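Local coordinates for protein glucoamylase (PDB 1LF6) that hydrolyses terminal alpha-1,4-linked glucose residues from the non-reducing ends of glucan chains, probably releasing beta-D-glucose, at residues Y490-Y502 / K551-I563. Residues are numbered along the deposited sequence; the frame is centred on the assembly and turned at random.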
loop_
_atom_site.group_PDB
_atom_site.type_symbol
_atom_site.label_atom_id
_atom_site.label_comp_id
_atom_site.label_asym_id
_atom_site.label_seq_id
_atom_site.Cartn_x
_atom_site.Cartn_y
_atom_site.Cartn_z
ATOM N N TYR A 490 -9.928 16.991 -27.015
ATOM C CA TYR A 490 -9.334 16.392 -28.204
ATOM C C TYR A 490 -8.690 17.440 -29.124
ATOM O O TYR A 490 -9.384 18.224 -29.770
ATOM C CB TYR A 490 -10.408 15.602 -28.963
ATOM C CG TYR A 490 -9.892 14.796 -30.133
ATOM C CD1 TYR A 490 -10.167 15.180 -31.446
ATOM C CD2 TYR A 490 -9.153 13.630 -29.927
ATOM C CE1 TYR A 490 -9.723 14.419 -32.527
ATOM C CE2 TYR A 490 -8.704 12.862 -30.997
ATOM C CZ TYR A 490 -8.995 13.261 -32.294
ATOM O OH TYR A 490 -8.570 12.494 -33.352
ATOM N N THR A 491 -7.363 17.456 -29.182
ATOM C CA THR A 491 -6.686 18.416 -30.042
ATOM C C THR A 491 -6.535 17.855 -31.454
ATOM O O THR A 491 -6.483 16.644 -31.658
ATOM C CB THR A 491 -5.281 18.790 -29.509
ATOM O OG1 THR A 491 -4.762 19.897 -30.264
ATOM C CG2 THR A 491 -4.323 17.599 -29.625
ATOM N N GLU A 492 -6.487 18.758 -32.425
ATOM C CA GLU A 492 -6.319 18.396 -33.818
ATOM C C GLU A 492 -5.164 19.251 -34.322
ATOM O O GLU A 492 -4.835 19.256 -35.507
ATOM C CB GLU A 492 -7.605 18.704 -34.584
ATOM C CG GLU A 492 -8.803 17.947 -34.034
ATOM C CD GLU A 492 -10.123 18.543 -34.447
ATOM O OE1 GLU A 492 -10.542 18.322 -35.603
ATOM O OE2 GLU A 492 -10.740 19.250 -33.615
ATOM N N ASN A 493 -4.532 19.952 -33.386
ATOM C CA ASN A 493 -3.418 20.838 -33.699
ATOM C C ASN A 493 -2.221 20.552 -32.790
ATOM O O ASN A 493 -1.467 21.462 -32.451
ATOM C CB ASN A 493 -3.870 22.287 -33.506
ATOM C CG ASN A 493 -2.911 23.285 -34.107
ATOM O OD1 ASN A 493 -2.875 24.440 -33.695
ATOM N ND2 ASN A 493 -2.137 22.852 -35.096
ATOM N N GLY A 494 -2.053 19.291 -32.397
ATOM C CA GLY A 494 -0.951 18.923 -31.522
ATOM C C GLY A 494 0.363 18.658 -32.241
ATOM O O GLY A 494 0.358 18.254 -33.398
ATOM N N PRO A 495 1.508 18.870 -31.571
ATOM C CA PRO A 495 2.837 18.655 -32.153
ATOM C C PRO A 495 3.224 17.185 -32.296
ATOM O O PRO A 495 4.140 16.852 -33.045
ATOM C CB PRO A 495 3.754 19.392 -31.184
ATOM C CG PRO A 495 3.084 19.153 -29.871
ATOM C CD PRO A 495 1.619 19.398 -30.198
ATOM N N LEU A 496 2.527 16.309 -31.579
ATOM C CA LEU A 496 2.842 14.886 -31.624
ATOM C C LEU A 496 2.158 14.143 -32.760
ATOM O O LEU A 496 1.027 14.457 -33.129
ATOM C CB LEU A 496 2.482 14.224 -30.291
ATOM C CG LEU A 496 3.195 14.740 -29.040
ATOM C CD1 LEU A 496 2.634 14.055 -27.806
ATOM C CD2 LEU A 496 4.693 14.483 -29.161
ATOM N N GLY A 497 2.863 13.153 -33.307
ATOM C CA GLY A 497 2.337 12.343 -34.394
ATOM C C GLY A 497 1.561 13.111 -35.444
ATOM O O GLY A 497 2.013 14.147 -35.940
ATOM N N ASN A 498 0.377 12.601 -35.777
ATOM C CA ASN A 498 -0.479 13.230 -36.775
ATOM C C ASN A 498 -1.226 14.447 -36.217
ATOM O O ASN A 498 -2.105 14.999 -36.880
ATOM C CB ASN A 498 -1.476 12.206 -37.326
ATOM C CG ASN A 498 -2.614 11.917 -36.363
ATOM O OD1 ASN A 498 -2.580 12.313 -35.195
ATOM N ND2 ASN A 498 -3.631 11.210 -36.852
ATOM N N GLY A 499 -0.881 14.850 -34.994
ATOM C CA GLY A 499 -1.504 16.013 -34.375
ATOM C C GLY A 499 -2.929 15.854 -33.860
ATOM O O GLY A 499 -3.524 16.814 -33.377
ATOM N N GLN A 500 -3.467 14.644 -33.943
ATOM C CA GLN A 500 -4.829 14.367 -33.504
ATOM C C GLN A 500 -4.837 13.379 -32.341
ATOM O O GLN A 500 -4.434 12.224 -32.505
ATOM C CB GLN A 500 -5.628 13.786 -34.664
ATOM C CG GLN A 500 -5.783 14.736 -35.845
ATOM C CD GLN A 500 -5.959 14.000 -37.158
ATOM O OE1 GLN A 500 -4.986 13.727 -37.866
ATOM N NE2 GLN A 500 -7.199 13.655 -37.484
ATOM N N TYR A 501 -5.303 13.831 -31.179
ATOM C CA TYR A 501 -5.343 12.983 -29.984
ATOM C C TYR A 501 -5.898 13.697 -28.757
ATOM O O TYR A 501 -5.906 14.927 -28.691
ATOM C CB TYR A 501 -3.930 12.491 -29.649
ATOM C CG TYR A 501 -2.873 13.587 -29.617
ATOM C CD1 TYR A 501 -2.160 13.932 -30.766
ATOM C CD2 TYR A 501 -2.576 14.271 -28.430
ATOM C CE1 TYR A 501 -1.173 14.922 -30.738
ATOM C CE2 TYR A 501 -1.593 15.263 -28.393
ATOM C CZ TYR A 501 -0.891 15.578 -29.553
ATOM O OH TYR A 501 0.118 16.515 -29.520
ATOM N N TYR A 502 -6.375 12.920 -27.787
ATOM C CA TYR A 502 -6.852 13.497 -26.537
ATOM C C TYR A 502 -5.585 13.896 -25.792
ATOM O O TYR A 502 -4.601 13.149 -25.796
ATOM C CB TYR A 502 -7.598 12.468 -25.678
ATOM C CG TYR A 502 -8.982 12.099 -26.174
ATOM C CD1 TYR A 502 -9.226 10.864 -26.771
ATOM C CD2 TYR A 502 -10.045 12.996 -26.056
ATOM C CE1 TYR A 502 -10.497 10.529 -27.244
ATOM C CE2 TYR A 502 -11.316 12.675 -26.527
ATOM C CZ TYR A 502 -11.535 11.438 -27.124
ATOM O OH TYR A 502 -12.785 11.141 -27.626
ATOM N N LYS A 551 -10.943 8.404 -32.433
ATOM C CA LYS A 551 -10.236 9.372 -31.600
ATOM C C LYS A 551 -9.405 8.621 -30.563
ATOM O O LYS A 551 -8.304 9.044 -30.207
ATOM C CB LYS A 551 -11.219 10.329 -30.914
ATOM C CG LYS A 551 -11.935 11.272 -31.884
ATOM C CD LYS A 551 -12.653 12.388 -31.146
ATOM C CE LYS A 551 -13.253 13.425 -32.101
ATOM N NZ LYS A 551 -14.340 12.853 -32.939
ATOM N N ILE A 552 -9.943 7.502 -30.085
ATOM C CA ILE A 552 -9.243 6.662 -29.118
ATOM C C ILE A 552 -8.026 6.031 -29.796
ATOM O O ILE A 552 -6.926 6.038 -29.247
ATOM C CB ILE A 552 -10.156 5.524 -28.593
ATOM C CG1 ILE A 552 -11.289 6.114 -27.743
ATOM C CG2 ILE A 552 -9.331 4.502 -27.803
ATOM C CD1 ILE A 552 -10.817 6.846 -26.500
ATOM N N LEU A 553 -8.227 5.483 -30.992
ATOM C CA LEU A 553 -7.133 4.850 -31.730
ATOM C C LEU A 553 -6.015 5.844 -32.040
ATOM O O LEU A 553 -4.839 5.513 -31.919
ATOM C CB LEU A 553 -7.662 4.225 -33.030
ATOM C CG LEU A 553 -8.451 2.910 -32.911
ATOM C CD1 LEU A 553 -7.598 1.857 -32.222
ATOM C CD2 LEU A 553 -9.717 3.130 -32.119
ATOM N N ASN A 554 -6.388 7.064 -32.425
ATOM C CA ASN A 554 -5.409 8.096 -32.741
ATOM C C ASN A 554 -4.558 8.425 -31.516
ATOM O O ASN A 554 -3.345 8.614 -31.614
ATOM C CB ASN A 554 -6.109 9.377 -33.213
ATOM C CG ASN A 554 -6.641 9.276 -34.635
ATOM O OD1 ASN A 554 -7.422 10.122 -35.075
ATOM N ND2 ASN A 554 -6.212 8.253 -35.361
ATOM N N THR A 555 -5.211 8.508 -30.364
ATOM C CA THR A 555 -4.525 8.832 -29.124
ATOM C C THR A 555 -3.562 7.704 -28.769
ATOM O O THR A 555 -2.428 7.945 -28.361
ATOM C CB THR A 555 -5.545 9.041 -27.979
ATOM O OG1 THR A 555 -6.507 10.028 -28.377
ATOM C CG2 THR A 555 -4.844 9.512 -26.717
ATOM N N LEU A 556 -4.027 6.473 -28.948
ATOM C CA LEU A 556 -3.232 5.287 -28.667
ATOM C C LEU A 556 -1.892 5.345 -29.414
ATOM O O LEU A 556 -0.844 5.004 -28.860
ATOM C CB LEU A 556 -4.022 4.047 -29.093
ATOM C CG LEU A 556 -4.387 2.964 -28.075
ATOM C CD1 LEU A 556 -4.808 3.568 -26.757
ATOM C CD2 LEU A 556 -5.510 2.106 -28.654
ATOM N N LYS A 557 -1.934 5.779 -30.674
ATOM C CA LYS A 557 -0.725 5.876 -31.490
ATOM C C LYS A 557 0.283 6.838 -30.884
ATOM O O LYS A 557 1.476 6.545 -30.831
ATOM C CB LYS A 557 -1.057 6.348 -32.908
ATOM C CG LYS A 557 -2.010 5.452 -33.674
ATOM C CD LYS A 557 -2.097 5.889 -35.133
ATOM C CE LYS A 557 -3.225 5.181 -35.859
ATOM N NZ LYS A 557 -4.560 5.581 -35.323
ATOM N N VAL A 558 -0.198 7.991 -30.434
ATOM C CA VAL A 558 0.673 8.992 -29.838
ATOM C C VAL A 558 1.201 8.535 -28.482
ATOM O O VAL A 558 2.375 8.740 -28.155
ATOM C CB VAL A 558 -0.072 10.337 -29.679
ATOM C CG1 VAL A 558 0.816 11.349 -28.994
ATOM C CG2 VAL A 558 -0.501 10.851 -31.046
ATOM N N VAL A 559 0.331 7.918 -27.688
ATOM C CA VAL A 559 0.730 7.427 -26.379
ATOM C C VAL A 559 1.811 6.349 -26.490
ATOM O O VAL A 559 2.815 6.404 -25.784
ATOM C CB VAL A 559 -0.482 6.857 -25.612
ATOM C CG1 VAL A 559 -0.017 6.064 -24.404
ATOM C CG2 VAL A 559 -1.387 8.002 -25.174
ATOM N N ASP A 560 1.612 5.373 -27.371
ATOM C CA ASP A 560 2.598 4.310 -27.520
ATOM C C ASP A 560 3.907 4.779 -28.156
ATOM O O ASP A 560 4.962 4.183 -27.933
ATOM C CB ASP A 560 2.014 3.143 -28.318
ATOM C CG ASP A 560 0.938 2.396 -27.542
ATOM O OD1 ASP A 560 0.855 2.606 -26.313
ATOM O OD2 ASP A 560 0.199 1.598 -28.151
ATOM N N SER A 561 3.843 5.852 -28.937
ATOM C CA SER A 561 5.040 6.383 -29.584
ATOM C C SER A 561 5.848 7.257 -28.634
ATOM O O SER A 561 7.034 7.474 -28.843
ATOM C CB SER A 561 4.663 7.222 -30.809
ATOM O OG SER A 561 3.980 6.434 -31.761
ATOM N N THR A 562 5.213 7.746 -27.575
ATOM C CA THR A 562 5.911 8.637 -26.660
ATOM C C THR A 562 6.145 8.153 -25.232
ATOM O O THR A 562 7.171 8.472 -24.636
ATOM C CB THR A 562 5.179 9.998 -26.582
ATOM O OG1 THR A 562 3.897 9.818 -25.970
ATOM C CG2 THR A 562 4.966 10.565 -27.973
ATOM N N ILE A 563 5.212 7.387 -24.676
ATOM C CA ILE A 563 5.376 6.954 -23.296
ATOM C C ILE A 563 5.170 5.472 -23.023
ATOM O O ILE A 563 4.811 5.078 -21.908
ATOM C CB ILE A 563 4.462 7.779 -22.355
ATOM C CG1 ILE A 563 3.009 7.680 -22.818
ATOM C CG2 ILE A 563 4.913 9.247 -22.349
ATOM C CD1 ILE A 563 2.022 8.405 -21.915
HETATM O O HOH W 1 -2.493 10.068 -33.617
#
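Thr555 OG1 accepts the backbone N-H of Tyr502 in a nearly straight bond (3.0 Å, 174°). The same hydroxyl donates to Lys551 O at 2.7 Å, one helical turn earlier. That carbonyl also takes the N-H of Thr555, and the two donors reach it from opposite faces of its plane. Two bonds therefore hold OG1: its proton goes to the helix, and it accepts from the strand. Lys551 lays its aliphatic chain over one face of the Tyr490 ring, with CD 3.6 Å from the ring centroid in a CH-pi contact. Lys551 CB and CD also touch Tyr502 OH. One turn along the helix from Thr555, Val558 splits its two methyls. CG1, anti to the backbone N (chi1 177°), sits over the centre of the Tyr501 ring and meets Leu496 CD1 at a tight 3.5 Å. CG2 touches Tyr501 CD1.

The segment 490-502 is a beta hairpin that follows helix 468-489, within the family GH15 part of the chain, whose fold is an (alpha/alpha) barrel. It lies along helix 550-562, away from the probable catalytic residues. Its two short strands pair through Thr491 and Tyr501, and a type II' turn from Leu496 to Gly499 closes it.

A water bridges Asn498 OD1 and Asn554 O (2.6 Å to the latter), linking hairpin and helix. Asn498 OD1 also accepts from Gln500 N in an Asx turn. Thr491 CG2 lies against the Tyr501 face opposite Val558, toward its rim. The Tyr501 hydroxyl takes the N-H of Leu496 and is also hydrogen-bonded to Lys529 O. Tyr502 OH bonds to Asp486 of helix 468-489, while Tyr490 CD2 lies over the centre of the Tyr502 ring. Farther out, Ile552 and Leu556 pack on Tyr609 of helix 600-612.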